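PDB 4O65: putative archaeal ammonia monooxygenase subunit B, which probably forms part of an ammonia monooxygenase, contributing a cupredoxin domain that binds copper. Local coordinates for residues R10-E15 / L66-V70; R23-E29 / V147-T153. All blocks are in the same frame, centred on the assembly; numbering follows the deposited sequence.

Contact 1: R10-E15 / L66-V70; sequences RFVKIE and LVSQV. With SO4 (sulfate ion), chain C.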
ATOM      1  N   ARG A  10      -1.754  -9.138 -19.751  1.00 17.46           N
ATOM      2  CA  ARG A  10      -0.928  -9.164 -20.982  1.00 20.25           C
ATOM      3  C   ARG A  10      -0.662  -7.784 -21.537  1.00 19.20           C
ATOM      4  O   ARG A  10       0.272  -7.613 -22.377  1.00 20.59           O
ATOM      5  CB  ARG A  10      -1.633  -9.970 -22.067  1.00 22.12           C
ATOM      6  CG  ARG A  10      -1.932 -11.425 -21.690  1.00 31.00           C
ATOM      7  CD  ARG A  10      -0.970 -12.111 -20.724  1.00 39.56           C
ATOM      8  NE  ARG A  10      -1.388 -13.501 -20.543  1.00 48.53           N
ATOM      9  CZ  ARG A  10      -1.405 -14.204 -19.402  1.00 53.66           C
ATOM     10  NH1 ARG A  10      -1.055 -13.680 -18.213  1.00 46.30           N
ATOM     11  NH2 ARG A  10      -1.823 -15.470 -19.466  1.00 52.15           N
ATOM     12  N   PHE A  11      -1.391  -6.788 -21.039  1.00 18.34           N
ATOM     13  CA  PHE A  11      -1.253  -5.416 -21.546  1.00 18.98           C
ATOM     14  C   PHE A  11      -0.092  -4.690 -20.869  1.00 19.35           C
ATOM     15  O   PHE A  11       0.651  -3.963 -21.530  1.00 21.08           O
ATOM     16  CB  PHE A  11      -2.522  -4.610 -21.328  1.00 18.55           C
ATOM     17  CG  PHE A  11      -3.629  -4.860 -22.343  1.00 21.45           C
ATOM     18  CD1 PHE A  11      -3.868  -6.138 -22.861  1.00 21.61           C
ATOM     19  CD2 PHE A  11      -4.516  -3.828 -22.695  1.00 21.91           C
ATOM     20  CE1 PHE A  11      -4.920  -6.364 -23.780  1.00 21.84           C
ATOM     21  CE2 PHE A  11      -5.550  -4.044 -23.612  1.00 22.20           C
ATOM     22  CZ  PHE A  11      -5.755  -5.320 -24.144  1.00 21.38           C
ATOM     23  N   VAL A  12       0.024  -4.828 -19.542  1.00 17.71           N
ATOM     24  CA  VAL A  12       1.122  -4.142 -18.785  1.00 18.05           C
ATOM     25  C   VAL A  12       1.569  -5.141 -17.738  1.00 18.24           C
ATOM     26  O   VAL A  12       0.734  -5.627 -16.944  1.00 18.57           O
ATOM     27  CB  VAL A  12       0.655  -2.816 -18.089  1.00 18.25           C
ATOM     28  CG1 VAL A  12       1.818  -2.194 -17.265  1.00 18.44           C
ATOM     29  CG2 VAL A  12       0.054  -1.790 -19.072  1.00 18.33           C
ATOM     30  N   LYS A  13       2.868  -5.462 -17.709  1.00 19.15           N
ATOM     31  CA  LYS A  13       3.390  -6.440 -16.731  1.00 19.32           C
ATOM     32  C   LYS A  13       3.926  -5.710 -15.530  1.00 18.15           C
ATOM     33  O   LYS A  13       4.497  -4.621 -15.658  1.00 19.09           O
ATOM     34  CB  LYS A  13       4.523  -7.261 -17.381  1.00 23.04           C
ATOM     35  CG  LYS A  13       4.914  -8.473 -16.556  1.00 29.68           C
ATOM     36  CD  LYS A  13       5.688  -9.555 -17.365  1.00 37.91           C
ATOM     37  CE  LYS A  13       5.962 -10.705 -16.391  1.00 43.54           C
ATOM     38  NZ  LYS A  13       7.062 -11.601 -16.826  1.00 46.71           N
ATOM     39  N   ILE A  14       3.772  -6.310 -14.362  1.00 17.21           N
ATOM     40  CA  ILE A  14       4.340  -5.761 -13.108  1.00 16.99           C
ATOM     41  C   ILE A  14       5.647  -6.560 -12.908  1.00 18.14           C
ATOM     42  O   ILE A  14       5.612  -7.791 -12.696  1.00 18.60           O
ATOM     43  CB  ILE A  14       3.378  -6.068 -11.965  1.00 17.21           C
ATOM     44  CG1 ILE A  14       2.076  -5.261 -12.195  1.00 16.40           C
ATOM     45  CG2 ILE A  14       4.025  -5.756 -10.570  1.00 17.97           C
ATOM     46  CD1 ILE A  14       0.953  -5.769 -11.231  1.00 16.54           C
ATOM     47  N   GLU A  15       6.779  -5.885 -13.072  1.00 18.33           N
ATOM     48  CA  GLU A  15       8.067  -6.552 -13.031  1.00 20.02           C
ATOM     49  C   GLU A  15       8.946  -6.083 -11.844  1.00 19.65           C
ATOM     50  O   GLU A  15       8.737  -4.977 -11.296  1.00 19.28           O
ATOM     51  CB  GLU A  15       8.814  -6.293 -14.347  1.00 20.61           C
ATOM     52  CG  GLU A  15       8.004  -6.789 -15.584  1.00 22.84           C
ATOM     53  CD  GLU A  15       8.789  -6.698 -16.885  1.00 29.07           C
ATOM     54  OE1 GLU A  15      10.019  -6.393 -16.864  1.00 28.68           O
ATOM     55  OE2 GLU A  15       8.161  -6.899 -17.943  1.00 28.17           O
ATOM     56  N   LEU A  66       6.315  -0.966 -14.018  1.00 18.98           N
ATOM     57  CA  LEU A  66       5.151  -1.340 -14.862  1.00 18.89           C
ATOM     58  C   LEU A  66       5.639  -1.238 -16.291  1.00 20.10           C
ATOM     59  O   LEU A  66       6.207  -0.203 -16.700  1.00 22.93           O
ATOM     60  CB  LEU A  66       4.014  -0.366 -14.644  1.00 18.79           C
ATOM     61  CG  LEU A  66       3.646  -0.206 -13.177  1.00 19.69           C
ATOM     62  CD1 LEU A  66       2.572   0.889 -13.007  1.00 21.80           C
ATOM     63  CD2 LEU A  66       3.110  -1.529 -12.590  1.00 20.10           C
ATOM     64  N   VAL A  67       5.501  -2.339 -17.019  1.00 19.05           N
ATOM     65  CA  VAL A  67       6.088  -2.401 -18.368  1.00 20.06           C
ATOM     66  C   VAL A  67       5.008  -2.656 -19.397  1.00 19.72           C
ATOM     67  O   VAL A  67       4.341  -3.724 -19.420  1.00 18.98           O
ATOM     68  CB  VAL A  67       7.176  -3.482 -18.428  1.00 21.62           C
ATOM     69  CG1 VAL A  67       7.745  -3.558 -19.869  1.00 22.89           C
ATOM     70  CG2 VAL A  67       8.244  -3.200 -17.385  1.00 23.08           C
ATOM     71  N   SER A  68       4.797  -1.673 -20.269  1.00 20.47           N
ATOM     72  CA  SER A  68       3.691  -1.754 -21.253  1.00 21.38           C
ATOM     73  C   SER A  68       4.042  -2.617 -22.449  1.00 22.89           C
ATOM     74  O   SER A  68       5.142  -2.510 -22.984  1.00 22.33           O
ATOM     75  CB  SER A  68       3.336  -0.336 -21.755  1.00 22.15           C
ATOM     76  OG  SER A  68       2.457  -0.369 -22.885  1.00 23.07           O
ATOM     77  N   GLN A  69       3.100  -3.476 -22.853  1.00 21.49           N
ATOM     78  CA  GLN A  69       3.216  -4.305 -24.040  1.00 24.41           C
ATOM     79  C   GLN A  69       2.246  -3.904 -25.134  1.00 23.12           C
ATOM     80  O   GLN A  69       2.101  -4.612 -26.151  1.00 25.04           O
ATOM     81  CB  GLN A  69       3.036  -5.765 -23.635  1.00 28.25           C
ATOM     82  CG  GLN A  69       4.089  -6.106 -22.561  1.00 37.82           C
ATOM     83  CD  GLN A  69       4.218  -7.577 -22.264  1.00 48.10           C
ATOM     84  OE1 GLN A  69       3.261  -8.233 -21.786  1.00 47.55           O
ATOM     85  NE2 GLN A  69       5.411  -8.119 -22.534  1.00 48.36           N
ATOM     86  N   VAL A  70       1.626  -2.743 -24.989  1.00 22.62           N
ATOM     87  CA  VAL A  70       0.645  -2.286 -26.002  1.00 24.07           C
ATOM     88  C   VAL A  70       1.183  -1.042 -26.737  1.00 27.08           C
ATOM     89  O   VAL A  70       2.119  -0.384 -26.287  1.00 28.69           O
ATOM     90  CB  VAL A  70      -0.746  -1.939 -25.400  1.00 26.14           C
ATOM     91  CG1 VAL A  70      -1.345  -3.128 -24.635  1.00 24.52           C
ATOM     92  CG2 VAL A  70      -0.622  -0.777 -24.461  1.00 25.75           C
TER
HETATM   93  S   SO4 C 202      -1.986 -15.718 -23.462  1.00 55.57           S
HETATM   94  O1  SO4 C 202      -2.821 -14.656 -22.905  1.00 43.75           O
HETATM   95  O2  SO4 C 202      -2.791 -16.548 -24.425  1.00 56.22           O
HETATM   96  O3  SO4 C 202      -0.830 -15.075 -24.153  1.00 65.56           O
HETATM   97  O4  SO4 C 202      -1.470 -16.559 -22.350  1.00 55.01           O
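Val12 and Ser68 face each other as a non-hydrogen-bonded pair, with their CA atoms 4.3 Å apart, where strands 12-19 and 59-68 run antiparallel at one border of the four-stranded sheet in this cupredoxin beta sandwich. Next along the ladder, Lys13 and Val67 form a hydrogen-bonded pair: Lys13 N reaches Val67 O and Val67 N returns to Lys13 O, each at 2.8 Å. The two bonds differ in approach, since Val67 N lies in the carbonyl plane of Lys13 whereas Lys13 N is tilted 28° from that of Val67. Past the end of the strands Gln69 N still donates to Phe11 O, an almost straight bond with an angle of 169° at the hydrogen.

Apolar contacts lie mainly on the face of Val12, Ile14 and Leu66, which looks into the sandwich and meets Leu131 and Ile133 of strand 123-133. Val12 CG1, turned anti to the backbone N (chi1 177°), touches Leu66 CB at 3.9 Å; Ile14 and Leu66 point the same way, side by side. Outside the ladder, Val70 CG1 approaches the Phe11 ring obliquely, 3.7 Å from Phe11 CG.

On the other face the side chains of Glu15 and Val67 cross at about a right angle, Glu15 CD being 3.6 Å from Val67 CG2, while Glu15 OE1 forms a salt bridge with Arg65.

Two polar groups lie near the Phe11-Gln69 end of the ladder. Ser68 OG accepts from Val70 N, completing an ST turn, and is also bonded to Gly108 N. Arg10 presents one guanidinium edge to a sulfate ion, probably from the crystallisation liquor; its sulfur lies in the guanidinium plane, and Arg10 NE meets O1 at 3.0 Å and Arg10 NH2 meets O4 at 3.1 Å.

Contact 2: R23-E29 / V147-T153; sequences RLITKAE and VVEGEPT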
ATOM      1  N   ARG A  23       7.976  -8.990   7.969  1.00 22.80           N
ATOM      2  CA  ARG A  23       7.407  -9.024   9.323  1.00 24.24           C
ATOM      3  C   ARG A  23       7.250  -7.585   9.767  1.00 23.89           C
ATOM      4  O   ARG A  23       8.224  -6.825   9.692  1.00 24.91           O
ATOM      5  CB  ARG A  23       8.349  -9.790  10.316  1.00 27.04           C
ATOM      6  CG  ARG A  23       8.583 -11.255   9.930  1.00 32.72           C
ATOM      7  CD  ARG A  23       9.021 -12.121  11.115  1.00 43.26           C
ATOM      8  NE  ARG A  23       8.008 -12.061  12.193  1.00 51.51           N
ATOM      9  CZ  ARG A  23       7.055 -12.977  12.431  1.00 53.99           C
ATOM     10  NH1 ARG A  23       6.953 -14.093  11.696  1.00 51.79           N
ATOM     11  NH2 ARG A  23       6.187 -12.776  13.425  1.00 54.24           N
ATOM     12  N   LEU A  24       6.058  -7.226  10.237  1.00 21.34           N
ATOM     13  CA  LEU A  24       5.800  -5.849  10.656  1.00 20.65           C
ATOM     14  C   LEU A  24       4.988  -5.899  11.922  1.00 20.29           C
ATOM     15  O   LEU A  24       4.516  -6.963  12.294  1.00 21.79           O
ATOM     16  CB  LEU A  24       4.955  -5.176   9.586  1.00 18.74           C
ATOM     17  CG  LEU A  24       5.613  -5.028   8.195  1.00 20.84           C
ATOM     18  CD1 LEU A  24       4.549  -4.380   7.288  1.00 21.60           C
ATOM     19  CD2 LEU A  24       6.793  -4.112   8.331  1.00 22.18           C
ATOM     20  N   ILE A  25       4.771  -4.740  12.537  1.00 19.91           N
ATOM     21  CA  ILE A  25       3.768  -4.626  13.613  1.00 19.52           C
ATOM     22  C   ILE A  25       2.689  -3.645  13.163  1.00 18.92           C
ATOM     23  O   ILE A  25       2.861  -2.927  12.148  1.00 17.97           O
ATOM     24  CB  ILE A  25       4.381  -4.217  14.982  1.00 19.88           C
ATOM     25  CG1 ILE A  25       4.922  -2.794  14.884  1.00 19.15           C
ATOM     26  CG2 ILE A  25       5.495  -5.205  15.371  1.00 22.51           C
ATOM     27  CD1 ILE A  25       5.582  -2.265  16.186  1.00 20.21           C
ATOM     28  N   THR A  26       1.571  -3.587  13.878  1.00 18.72           N
ATOM     29  CA  THR A  26       0.498  -2.647  13.448  1.00 17.79           C
ATOM     30  C   THR A  26       0.842  -1.210  13.771  1.00 17.70           C
ATOM     31  O   THR A  26       1.723  -0.948  14.622  1.00 17.78           O
ATOM     32  CB  THR A  26      -0.836  -2.979  14.127  1.00 18.45           C
ATOM     33  OG1 THR A  26      -0.639  -2.904  15.537  1.00 19.08           O
ATOM     34  CG2 THR A  26      -1.302  -4.429  13.796  1.00 18.03           C
ATOM     35  N   LYS A  27       0.144  -0.264  13.152  1.00 18.59           N
ATOM     36  CA  LYS A  27       0.339   1.158  13.473  1.00 18.32           C
ATOM     37  C   LYS A  27       0.050   1.392  14.962  1.00 18.54           C
ATOM     38  O   LYS A  27       0.824   2.073  15.665  1.00 17.82           O
ATOM     39  CB  LYS A  27      -0.610   2.041  12.636  1.00 20.25           C
ATOM     40  CG  LYS A  27      -0.240   3.516  12.737  1.00 20.73           C
ATOM     41  CD  LYS A  27      -1.311   4.503  12.232  1.00 23.55           C
ATOM     42  CE  LYS A  27      -1.682   4.417  10.765  1.00 27.27           C
ATOM     43  NZ  LYS A  27      -2.609   5.587  10.468  1.00 25.88           N
ATOM     44  N   ALA A  28      -1.031   0.783  15.461  1.00 17.83           N
ATOM     45  CA  ALA A  28      -1.310   0.908  16.903  1.00 19.33           C
ATOM     46  C   ALA A  28      -0.193   0.338  17.799  1.00 19.81           C
ATOM     47  O   ALA A  28       0.147   0.947  18.858  1.00 19.43           O
ATOM     48  CB  ALA A  28      -2.690   0.304  17.248  1.00 18.99           C
ATOM     49  N   GLU A  29       0.332  -0.846  17.426  1.00 18.82           N
ATOM     50  CA  GLU A  29       1.402  -1.464  18.248  1.00 21.71           C
ATOM     51  C   GLU A  29       2.643  -0.538  18.241  1.00 20.83           C
ATOM     52  O   GLU A  29       3.285  -0.346  19.286  1.00 20.58           O
ATOM     53  CB  GLU A  29       1.807  -2.840  17.724  1.00 22.15           C
ATOM     54  CG  GLU A  29       2.738  -3.621  18.665  1.00 24.43           C
ATOM     55  CD  GLU A  29       2.095  -3.975  20.004  1.00 25.40           C
ATOM     56  OE1 GLU A  29       2.870  -4.121  20.950  1.00 28.37           O
ATOM     57  OE2 GLU A  29       0.844  -4.110  20.127  1.00 25.26           O
ATOM     58  N   VAL A 147       3.798 -11.156   7.643  1.00 23.10           N
ATOM     59  CA  VAL A 147       3.132 -11.379   8.968  1.00 23.69           C
ATOM     60  C   VAL A 147       3.116 -10.043   9.713  1.00 22.70           C
ATOM     61  O   VAL A 147       4.169  -9.433   9.894  1.00 24.44           O
ATOM     62  CB  VAL A 147       3.882 -12.423   9.802  1.00 26.16           C
ATOM     63  CG1 VAL A 147       3.174 -12.674  11.141  1.00 26.91           C
ATOM     64  CG2 VAL A 147       3.973 -13.739   9.024  1.00 28.15           C
ATOM     65  N   VAL A 148       1.943  -9.650  10.175  1.00 22.53           N
ATOM     66  CA  VAL A 148       1.801  -8.413  10.978  1.00 21.11           C
ATOM     67  C   VAL A 148       1.384  -8.825  12.392  1.00 22.73           C
ATOM     68  O   VAL A 148       0.374  -9.529  12.575  1.00 22.62           O
ATOM     69  CB  VAL A 148       0.762  -7.459  10.390  1.00 19.80           C
ATOM     70  CG1 VAL A 148       0.710  -6.163  11.235  1.00 19.83           C
ATOM     71  CG2 VAL A 148       1.065  -7.129   8.890  1.00 19.67           C
ATOM     72  N   GLU A 149       2.150  -8.381  13.379  1.00 22.58           N
ATOM     73  CA  GLU A 149       1.801  -8.671  14.784  1.00 26.27           C
ATOM     74  C   GLU A 149       1.368  -7.416  15.505  1.00 25.74           C
ATOM     75  O   GLU A 149       1.660  -6.295  15.090  1.00 23.71           O
ATOM     76  CB  GLU A 149       3.002  -9.252  15.513  1.00 29.52           C
ATOM     77  CG  GLU A 149       3.524 -10.500  14.846  1.00 37.03           C
ATOM     78  CD  GLU A 149       4.672 -11.085  15.624  1.00 45.56           C
ATOM     79  OE1 GLU A 149       5.782 -10.508  15.631  1.00 49.87           O
ATOM     80  OE2 GLU A 149       4.457 -12.129  16.244  1.00 51.34           O
ATOM     81  N   GLY A 150       0.689  -7.597  16.622  1.00 25.54           N
ATOM     82  CA  GLY A 150       0.390  -6.426  17.455  1.00 25.59           C
ATOM     83  C   GLY A 150      -1.070  -6.082  17.569  1.00 25.56           C
ATOM     84  O   GLY A 150      -1.941  -6.710  16.935  1.00 25.98           O
ATOM     85  N   GLU A 151      -1.359  -5.074  18.385  1.00 24.37           N
ATOM     86  CA  GLU A 151      -2.770  -4.805  18.683  1.00 26.81           C
ATOM     87  C   GLU A 151      -3.473  -4.215  17.473  1.00 24.64           C
ATOM     88  O   GLU A 151      -2.862  -3.498  16.628  1.00 23.35           O
ATOM     89  CB  GLU A 151      -2.923  -3.944  19.935  1.00 30.36           C
ATOM     90  CG  GLU A 151      -2.462  -2.535  19.739  1.00 30.40           C
ATOM     91  CD  GLU A 151      -2.438  -1.751  21.052  1.00 38.97           C
ATOM     92  OE1 GLU A 151      -2.572  -2.344  22.147  1.00 38.99           O
ATOM     93  OE2 GLU A 151      -2.278  -0.529  20.971  1.00 38.29           O
ATOM     94  N   PRO A 152      -4.771  -4.514  17.343  1.00 24.47           N
ATOM     95  CA  PRO A 152      -5.559  -3.944  16.250  1.00 24.67           C
ATOM     96  C   PRO A 152      -5.556  -2.427  16.315  1.00 23.60           C
ATOM     97  O   PRO A 152      -5.620  -1.862  17.404  1.00 24.23           O
ATOM     98  CB  PRO A 152      -6.991  -4.489  16.526  1.00 26.39           C
ATOM     99  CG  PRO A 152      -6.725  -5.746  17.257  1.00 29.86           C
ATOM    100  CD  PRO A 152      -5.552  -5.467  18.171  1.00 27.27           C
ATOM    101  N   THR A 153      -5.507  -1.755  15.179  1.00 20.79           N
ATOM    102  CA  THR A 153      -5.539  -0.297  15.138  1.00 21.13           C
ATOM    103  C   THR A 153      -7.028   0.116  15.066  1.00 23.06           C
ATOM    104  O   THR A 153      -7.782  -0.310  14.158  1.00 23.42           O
ATOM    105  CB  THR A 153      -4.771   0.262  13.933  1.00 20.74           C
ATOM    106  OG1 THR A 153      -3.462  -0.312  13.953  1.00 20.30           O
ATOM    107  CG2 THR A 153      -4.660   1.801  13.966  1.00 21.33           C
TER
HETATM  108  O   HOH W   1       6.343  -8.784  13.655  1.00 45.59           O
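Thr26 OG1 is gripped by two bonds, donating a short one to Glu151 O (2.5 Å) in the carbonyl plane and accepting one from Glu29 N, which makes Thr26 the N-cap of helix 27-35. OG1 sits between the backbone N and carbonyl carbon (chi1 59°), a position from which it reaches both. The cap begins where strand 23-25, at the border of the mixed sheet of the cupredoxin fold, ends beside strand 137-149.

Their parallel pairing rests on three backbone bonds: Leu24 N to Val147 O, Glu149 N to Leu24 O, and Thr26 N to Glu149 O, the last bent to 134° at the hydrogen. On the inner face, Val148 CG1 lies 3.7 Å from Thr26 CG2, and Trp91 packs on both Leu24 and Val148.

The helix's first turn holds the departing chain at two further points. Ala28 N donates to Thr153 OG1 (3.1 Å), which is also bonded to Leu120 O, and Glu29 OE2 accepts from Glu151 N (3.0 Å) on its anti side. Gly150, just before Glu151 and with a positive phi, lays its CA against the Glu29 side chain, 3.6 Å from Glu29 OE2.

Arg23 lies alongside Val147, whose CB sits over one guanidinium face, offset toward the rim. Its edge turns to Glu149 in a salt bridge with planes 85° apart, Arg23 NH2 being 3.2 Å from Glu149 OE1. A water donates to that same OE1 at 2.7 Å and to Leu24 O at 2.9 Å.

From the N terminus the chain enters contact 1 along strand 12-19 and soon afterwards contact 2 along strand 23-25, passing from the four-stranded antiparallel sheet to the five-stranded mixed one. Contact 1 closes when strand 59-68 arrives, around a 50-residue loop that holds helices 27-35 and 40-47. Contact 2 closes only with 147-153, after 117 intervening residues, so the two loops cross. Each fastens a border strand to its neighbour, 12-19 to 59-68 in one sheet and 23-25 to 137-149 in the other, on opposite sides of the chain's centre, their nearest atoms about 18 Å apart. The copper held by His126 and His128 is about 12 Å from the Ile14 side chain and about 13 Å from that of Val147.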